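Peptidoglycan-recognition protein LC (PDB 2F2L) is a major activator of the Drosophila imd/Relish immune pathway, responding to peptidoglycan of Gram-negative bacteria, here seen as its extracellular recognition domain. Local coordinates at residues N33-S38 with V44-L49; F100-S105 with A158-W163; T139-L144 with T149-D154. All blocks are in the same frame, centred on the assembly; numbering follows the deposited sequence.

Interaction 1: residues N33-S38 with V44-L49. With NAG (2-acetamido-2-deoxy-beta-D-glucopyranose), chain C.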
# COMPACT_ATOMS: atom_id res chain seq x y z
N ASN A 33 15.35 -7.85 2.03
CA ASN A 33 16.44 -6.95 1.66
C ASN A 33 16.03 -5.48 1.56
O ASN A 33 16.61 -4.71 0.79
CB ASN A 33 17.13 -7.43 0.37
CG ASN A 33 17.79 -8.78 0.55
OD1 ASN A 33 18.41 -9.03 1.58
ND2 ASN A 33 17.66 -9.66 -0.45
N SER A 34 15.05 -5.10 2.36
CA SER A 34 14.67 -3.72 2.54
C SER A 34 15.26 -3.30 3.88
O SER A 34 15.73 -4.15 4.65
CB SER A 34 13.14 -3.59 2.57
OG SER A 34 12.58 -4.21 3.72
N GLU A 35 15.23 -2.00 4.17
CA GLU A 35 15.45 -1.53 5.54
C GLU A 35 14.48 -2.24 6.47
O GLU A 35 13.42 -2.68 6.05
CB GLU A 35 15.24 -0.02 5.63
CG GLU A 35 16.49 0.78 5.28
CD GLU A 35 16.19 2.22 4.91
OE1 GLU A 35 16.60 3.14 5.65
OE2 GLU A 35 15.54 2.44 3.86
N ASN A 36 14.85 -2.36 7.74
CA ASN A 36 14.01 -3.06 8.71
C ASN A 36 12.97 -2.10 9.31
O ASN A 36 12.75 -1.00 8.80
CB ASN A 36 14.87 -3.77 9.76
CG ASN A 36 15.52 -2.82 10.74
OD1 ASN A 36 15.47 -1.60 10.58
ND2 ASN A 36 16.16 -3.39 11.77
N CYS A 37 12.30 -2.52 10.37
CA CYS A 37 11.26 -1.71 11.01
C CYS A 37 11.06 -2.17 12.46
O CYS A 37 11.21 -3.34 12.76
CB CYS A 37 9.95 -1.81 10.21
SG CYS A 37 9.28 -3.48 10.02
N SER A 38 10.77 -1.24 13.37
CA SER A 38 10.56 -1.58 14.76
C SER A 38 9.22 -1.15 15.32
O SER A 38 8.96 -1.35 16.51
CB SER A 38 11.68 -0.97 15.60
OG SER A 38 11.59 0.44 15.56
N VAL A 44 4.52 -1.01 8.12
CA VAL A 44 3.52 -0.76 7.10
C VAL A 44 4.15 -0.06 5.88
O VAL A 44 3.87 -0.44 4.76
CB VAL A 44 2.31 0.05 7.66
CG1 VAL A 44 1.53 0.76 6.54
CG2 VAL A 44 1.37 -0.88 8.44
N LEU A 45 4.99 0.95 6.13
CA LEU A 45 5.75 1.62 5.06
C LEU A 45 6.59 0.62 4.29
O LEU A 45 6.59 0.61 3.05
CB LEU A 45 6.66 2.71 5.65
CG LEU A 45 7.40 3.60 4.65
CD1 LEU A 45 6.41 4.33 3.75
CD2 LEU A 45 8.28 4.59 5.38
N ARG A 46 7.32 -0.21 5.02
CA ARG A 46 8.16 -1.21 4.36
C ARG A 46 7.35 -2.15 3.47
O ARG A 46 7.74 -2.41 2.32
CB ARG A 46 8.95 -2.05 5.38
CG ARG A 46 9.85 -1.27 6.32
CD ARG A 46 10.92 -0.42 5.62
NE ARG A 46 11.68 0.30 6.64
CZ ARG A 46 12.16 1.53 6.54
NH1 ARG A 46 11.98 2.25 5.45
NH2 ARG A 46 12.80 2.06 7.57
N VAL A 47 6.24 -2.67 4.00
CA VAL A 47 5.46 -3.69 3.29
C VAL A 47 4.78 -3.08 2.04
O VAL A 47 4.80 -3.70 0.98
CB VAL A 47 4.40 -4.38 4.19
CG1 VAL A 47 3.63 -5.42 3.37
CG2 VAL A 47 5.07 -5.09 5.37
N ARG A 48 4.22 -1.88 2.18
CA ARG A 48 3.51 -1.22 1.08
C ARG A 48 4.49 -0.86 -0.03
O ARG A 48 4.19 -1.07 -1.21
CB ARG A 48 2.73 0.04 1.55
CG ARG A 48 1.83 0.68 0.44
CD ARG A 48 1.01 -0.41 -0.28
NE ARG A 48 0.23 0.03 -1.44
CZ ARG A 48 0.66 -0.03 -2.69
NH1 ARG A 48 1.87 -0.44 -2.96
NH2 ARG A 48 -0.10 0.37 -3.68
N LEU A 49 5.68 -0.38 0.33
CA LEU A 49 6.70 -0.10 -0.67
C LEU A 49 7.26 -1.36 -1.35
O LEU A 49 7.57 -1.32 -2.54
CB LEU A 49 7.83 0.73 -0.07
CG LEU A 49 7.42 2.11 0.44
CD1 LEU A 49 8.68 2.90 0.83
CD2 LEU A 49 6.59 2.87 -0.57
C1 NAG C . 16.88 -2.42 12.56
C2 NAG C . 16.97 -3.07 13.95
C3 NAG C . 17.91 -2.26 14.83
C4 NAG C . 19.25 -2.06 14.13
C5 NAG C . 18.98 -1.35 12.81
C6 NAG C . 20.27 -1.04 12.04
C7 NAG C . 14.92 -4.15 14.85
C8 NAG C . 15.45 -5.48 14.45
N2 NAG C . 15.64 -3.07 14.55
O3 NAG C . 18.08 -2.90 16.07
O4 NAG C . 20.12 -1.30 14.94
O5 NAG C . 18.17 -2.21 12.01
O6 NAG C . 20.95 -2.23 11.74
O7 NAG C . 13.83 -4.09 15.44

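Interaction 2: residues F100-S105 with A158-W163. With HSQ (2-acetylamino-2-deoxy-alpha-L-idopyranose), chain D.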
# COMPACT_ATOMS: atom_id res chain seq x y z
N PHE A 100 7.50 -17.04 4.28
CA PHE A 100 7.56 -16.05 5.34
C PHE A 100 8.74 -15.16 5.00
O PHE A 100 9.88 -15.62 5.01
CB PHE A 100 7.84 -16.65 6.74
CG PHE A 100 6.76 -17.55 7.28
CD1 PHE A 100 5.55 -17.76 6.63
CD2 PHE A 100 6.97 -18.21 8.48
CE1 PHE A 100 4.58 -18.60 7.17
CE2 PHE A 100 6.02 -19.05 9.02
CZ PHE A 100 4.83 -19.25 8.37
N ALA A 101 8.47 -13.89 4.69
CA ALA A 101 9.53 -12.93 4.41
C ALA A 101 9.82 -12.12 5.68
O ALA A 101 8.89 -11.66 6.35
CB ALA A 101 9.14 -12.02 3.29
N TYR A 102 11.10 -11.94 5.98
CA TYR A 102 11.51 -11.22 7.17
C TYR A 102 11.90 -9.82 6.72
O TYR A 102 12.73 -9.65 5.85
CB TYR A 102 12.64 -12.01 7.90
CG TYR A 102 12.03 -13.25 8.52
CD1 TYR A 102 11.62 -13.24 9.84
CD2 TYR A 102 11.73 -14.37 7.75
CE1 TYR A 102 11.00 -14.35 10.41
CE2 TYR A 102 11.10 -15.48 8.30
CZ TYR A 102 10.74 -15.47 9.63
OH TYR A 102 10.09 -16.56 10.18
N ILE A 103 11.24 -8.81 7.29
CA ILE A 103 11.45 -7.43 6.85
C ILE A 103 12.79 -6.92 7.36
O ILE A 103 12.99 -6.74 8.55
CB ILE A 103 10.33 -6.50 7.30
CG1 ILE A 103 8.99 -7.01 6.77
CG2 ILE A 103 10.61 -5.06 6.81
CD1 ILE A 103 7.80 -6.34 7.38
N GLY A 104 13.71 -6.70 6.42
CA GLY A 104 15.07 -6.30 6.75
C GLY A 104 16.08 -6.98 5.86
O GLY A 104 15.74 -7.62 4.88
N SER A 105 17.35 -6.84 6.24
CA SER A 105 18.47 -7.48 5.57
C SER A 105 19.27 -8.17 6.67
O SER A 105 19.60 -7.53 7.68
CB SER A 105 19.33 -6.43 4.86
OG SER A 105 20.29 -7.06 4.02
N ALA A 158 20.56 -18.81 10.61
CA ALA A 158 21.26 -19.34 11.79
C ALA A 158 20.37 -19.31 13.04
O ALA A 158 20.51 -20.15 13.92
CB ALA A 158 22.54 -18.55 12.04
N SER A 159 19.44 -18.35 13.08
CA SER A 159 18.49 -18.22 14.19
C SER A 159 17.47 -19.36 14.29
O SER A 159 16.90 -19.58 15.36
CB SER A 159 17.76 -16.87 14.10
OG SER A 159 18.69 -15.80 13.90
N PHE A 160 17.25 -20.08 13.18
CA PHE A 160 16.35 -21.23 13.16
C PHE A 160 17.08 -22.58 13.13
O PHE A 160 16.45 -23.63 13.12
CB PHE A 160 15.45 -21.18 11.92
CG PHE A 160 14.66 -19.92 11.79
CD1 PHE A 160 13.78 -19.54 12.79
CD2 PHE A 160 14.79 -19.13 10.67
CE1 PHE A 160 13.04 -18.38 12.67
CE2 PHE A 160 14.05 -17.98 10.53
CZ PHE A 160 13.17 -17.60 11.53
N ALA A 161 18.41 -22.54 13.14
CA ALA A 161 19.22 -23.74 12.92
C ALA A 161 18.95 -24.89 13.89
O ALA A 161 19.03 -26.06 13.50
CB ALA A 161 20.71 -23.38 12.91
N ASN A 162 18.62 -24.57 15.14
CA ASN A 162 18.30 -25.61 16.14
C ASN A 162 16.81 -25.96 16.29
O ASN A 162 16.46 -26.74 17.16
CB ASN A 162 18.93 -25.29 17.51
CG ASN A 162 18.49 -23.95 18.11
OD1 ASN A 162 17.68 -23.21 17.54
ND2 ASN A 162 19.09 -23.61 19.26
N TRP A 163 15.95 -25.43 15.41
CA TRP A 163 14.52 -25.75 15.49
C TRP A 163 14.25 -27.12 14.88
O TRP A 163 14.82 -27.46 13.85
CB TRP A 163 13.69 -24.70 14.75
CG TRP A 163 13.65 -23.36 15.40
CD1 TRP A 163 14.56 -22.83 16.27
CD2 TRP A 163 12.65 -22.36 15.20
NE1 TRP A 163 14.18 -21.56 16.64
CE2 TRP A 163 13.01 -21.25 15.99
CE3 TRP A 163 11.49 -22.29 14.42
CZ2 TRP A 163 12.24 -20.08 16.03
CZ3 TRP A 163 10.72 -21.12 14.46
CH2 TRP A 163 11.11 -20.04 15.26
C1 HSQ D . 18.21 -23.37 20.40
C2 HSQ D . 17.03 -23.91 21.19
C3 HSQ D . 16.97 -23.41 22.65
C4 HSQ D . 18.13 -22.54 23.16
C5 HSQ D . 18.99 -21.89 22.07
C6 HSQ D . 19.29 -20.41 22.28
C7 HSQ D . 14.64 -24.15 20.62
C8 HSQ D . 13.81 -23.83 21.83
N2 HSQ D . 15.81 -23.51 20.49
O3 HSQ D . 16.85 -24.53 23.51
O4 HSQ D . 17.63 -21.57 24.06
O5 HSQ D . 18.37 -22.03 20.81
O6 HSQ D . 20.19 -20.00 21.26
O7 HSQ D . 14.24 -24.97 19.78

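Interaction 3: residues T139-L144 with T149-D154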
# COMPACT_ATOMS: atom_id res chain seq x y z
N THR A 139 12.61 -24.21 5.90
CA THR A 139 13.97 -24.08 5.35
C THR A 139 14.26 -22.70 4.79
O THR A 139 13.38 -21.87 4.68
CB THR A 139 14.25 -25.14 4.26
OG1 THR A 139 15.66 -25.18 3.97
CG2 THR A 139 13.51 -24.85 3.00
N ALA A 140 15.53 -22.49 4.46
CA ALA A 140 16.01 -21.25 3.88
C ALA A 140 15.85 -21.30 2.39
O ALA A 140 16.18 -22.31 1.73
CB ALA A 140 17.46 -21.02 4.24
N SER A 141 15.36 -20.20 1.84
CA SER A 141 15.33 -20.00 0.41
C SER A 141 16.71 -20.21 -0.22
O SER A 141 16.81 -20.73 -1.32
CB SER A 141 14.78 -18.61 0.06
OG SER A 141 15.62 -17.59 0.56
N SER A 142 17.76 -19.85 0.51
CA SER A 142 19.12 -19.95 -0.00
C SER A 142 19.64 -21.38 -0.08
O SER A 142 20.49 -21.69 -0.91
CB SER A 142 20.09 -19.11 0.84
OG SER A 142 20.11 -19.58 2.17
N LYS A 143 19.15 -22.25 0.81
CA LYS A 143 19.50 -23.67 0.76
C LYS A 143 18.90 -24.29 -0.50
O LYS A 143 19.53 -25.10 -1.16
CB LYS A 143 19.00 -24.39 2.03
CG LYS A 143 19.05 -25.92 1.96
CD LYS A 143 19.18 -26.57 3.35
CE LYS A 143 19.17 -28.10 3.25
NZ LYS A 143 20.06 -28.79 4.26
N LEU A 144 17.68 -23.88 -0.84
CA LEU A 144 16.97 -24.41 -2.01
C LEU A 144 17.61 -23.95 -3.32
O LEU A 144 17.67 -24.71 -4.29
CB LEU A 144 15.49 -23.98 -1.96
CG LEU A 144 14.66 -24.56 -0.82
CD1 LEU A 144 13.24 -23.96 -0.83
CD2 LEU A 144 14.59 -26.08 -0.91
N THR A 149 21.70 -14.63 -5.05
CA THR A 149 22.35 -13.71 -4.13
C THR A 149 21.36 -12.99 -3.22
O THR A 149 21.68 -12.72 -2.06
CB THR A 149 23.15 -12.68 -4.91
OG1 THR A 149 24.11 -13.35 -5.74
CG2 THR A 149 23.89 -11.73 -3.97
N ASP A 150 20.17 -12.71 -3.75
CA ASP A 150 19.12 -12.03 -2.98
C ASP A 150 18.47 -12.91 -1.91
O ASP A 150 17.72 -12.40 -1.09
CB ASP A 150 18.03 -11.51 -3.91
CG ASP A 150 18.51 -10.38 -4.81
OD1 ASP A 150 19.58 -9.79 -4.52
OD2 ASP A 150 17.81 -10.09 -5.80
N PHE A 151 18.73 -14.21 -1.94
CA PHE A 151 18.22 -15.12 -0.90
C PHE A 151 19.16 -15.26 0.30
O PHE A 151 18.78 -15.87 1.31
CB PHE A 151 17.97 -16.52 -1.49
CG PHE A 151 16.80 -16.61 -2.45
CD1 PHE A 151 15.79 -15.64 -2.48
CD2 PHE A 151 16.68 -17.70 -3.30
CE1 PHE A 151 14.72 -15.76 -3.35
CE2 PHE A 151 15.61 -17.82 -4.17
CZ PHE A 151 14.63 -16.86 -4.19
N LYS A 152 20.37 -14.70 0.20
CA LYS A 152 21.38 -14.85 1.25
C LYS A 152 21.02 -14.02 2.47
O LYS A 152 20.70 -12.83 2.37
CB LYS A 152 22.81 -14.49 0.75
CG LYS A 152 23.46 -15.50 -0.25
CD LYS A 152 23.34 -16.97 0.20
CE LYS A 152 24.18 -17.95 -0.63
NZ LYS A 152 24.19 -19.37 -0.05
N ALA A 153 21.08 -14.66 3.64
CA ALA A 153 20.74 -14.05 4.91
C ALA A 153 21.21 -14.95 6.04
O ALA A 153 20.41 -15.47 6.80
CB ALA A 153 19.24 -13.82 5.00
N ASP A 154 22.53 -15.12 6.13
CA ASP A 154 23.15 -16.05 7.08
C ASP A 154 22.66 -15.86 8.52
O ASP A 154 22.39 -16.84 9.21
CB ASP A 154 24.68 -15.90 7.04
CG ASP A 154 25.32 -16.55 5.82
OD1 ASP A 154 24.58 -17.08 4.97
OD2 ASP A 154 26.57 -16.55 5.72

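Interaction 1: residues N33-S38 with V44-L49
R46 reaches from helix 40-57 to the loop 33-38, and nearly everything joining them runs through its side chain. Its CB packs on I103 at the foot of the contact. R46 CG lies 3.9 Å from C37 CB. The bend at chi2 (-59°) then brings R46 CD to 3.4 Å from E35 O. R46 NE gives the strong bond: it donates to N36 O at 2.7 Å, fairly straight at 160°, with the oxygen close to the guanidinium plane but NE tilted out of the carbonyl plane. R46 NH2 adds only a weak second bond to N36 O, at 3.3 Å. Over one face sits E35 CB, 3.6 Å from R46 CZ. E35 OE2 and R46 NH1 make a long salt bridge at 3.9 Å; OE2 lies well out of the guanidinium plane, so attraction is probably electrostatic alone. N36 turns its side chain away, ND2 carrying the N-linked GlcNAc, while C37 ties the loop to the helix through its disulfide with C43. The arginine thus grips backbone more firmly than carboxylate and, with the disulfide, probably helps hold the glycosylated loop beside the helix whose R48 and L49 lie against the muropeptide beside the LCx chain.

Interaction 2: residues F100-S105 with A158-W163
The rings of Y102 and F160 meet at a slant, planes 56° apart and centroids 5.7 Å from each other. Next to them, F160 sets its CD1 over one face of the W163 indole, 3.5 Å above the plane and toward the rim; in return W163 CE2 lies in the plane of the F160 ring, at its edge. N162 OD1 sits at the indole edge. This is the amidase-type fold of peptidoglycan-recognition proteins, a mixed sheet flanked by helices, and here the chain's last loop closes over the sheet: Y102 ends strand 98-102, while F160 opens a type I turn to W163, closed by W163 N to F160 O at 3.0 Å. F160 CG, anti to the carbonyl carbon (chi1 -56°), points the ring at Y102, and the two side chains approach from opposite directions. F138 and W166 also pack against F160, which makes it one member of an aromatic cluster. The Y102 hydroxyl has its own polar partner, T119 OG1 on helix 113-128. On the outer side of the turn, N162 ND2 is bonded to C1 of the modelled sugar. Between strand and loop the touching falls to a single carbon: F160 CZ, 3.5 Å from Y102 OH and 3.7 Å from Y102 CZ.

Interaction 3: residues T139-L144 with T149-D154
S141 and F151 come together through their first torsions. S141 holds OG between its backbone N and carbonyl carbon (chi1 64°), while F151 sends CG anti to its own carbonyl carbon (chi1 -70°), laying the ring against the serine. One face of that ring receives S141 CB, a CH-pi contact 4.0 Å from the centroid and 18° off the normal, displaced toward the rim on the CG side. S141 OG sits closer to the ring's root, 3.3 Å from F151 CB, and on the other flank F151 CD2 comes 3.6 Å from S141 O. The next serine takes the same rotamer: S142 CB packs 3.5 Å from F151 O and 3.9 Å from K152 CD. K152 starts off pointing away from the helix, but its bend at chi2 folds the aliphatic part back over S142.

In the amidase-type fold this is where an edge strand of the sheet, 136-140, gives way directly to the short helix 141-144, with A140 at the N-cap. After a brief loop the chain comes back as a 3-10 turn at 149-151, and A153 stands at the N-cap of helix 154-158. The closest backbone approach, S142 to F151, is 5.0 Å between CA atoms.

The hydroxyl of Y157, on helix 154-158, hydrogen-bonds both S141 OG and F151 O, bridging the two segments from outside. F151 also rests on L30 of the neighbouring strand 24-31 and on M88 and M145 of loops, which puts the ring between the sheet and the connections around it. D150 O, one residue earlier, accepts a hydrogen bond from N33 ND2.

Along the chain, interaction 1 closes first; interaction 2 opens afterwards and encloses interaction 3 within its long loop. Interactions 2 and 3 reach the same mixed sheet, interaction 2 from strand 98-102 and interaction 3 from the edge strand 136-140, on either side of strand 24-31; interaction 1 joins the loop after strand 24-31 to helix 40-57. The centres of interactions 2 and 3 are about 10 Å apart, those of 1 and 2 about 16 Å, those of 1 and 3 about 19 Å. Interaction 1 touches both others, so the contacts form a continuous run from the C-terminal part to the helix that faces the muropeptide and the LCx chain.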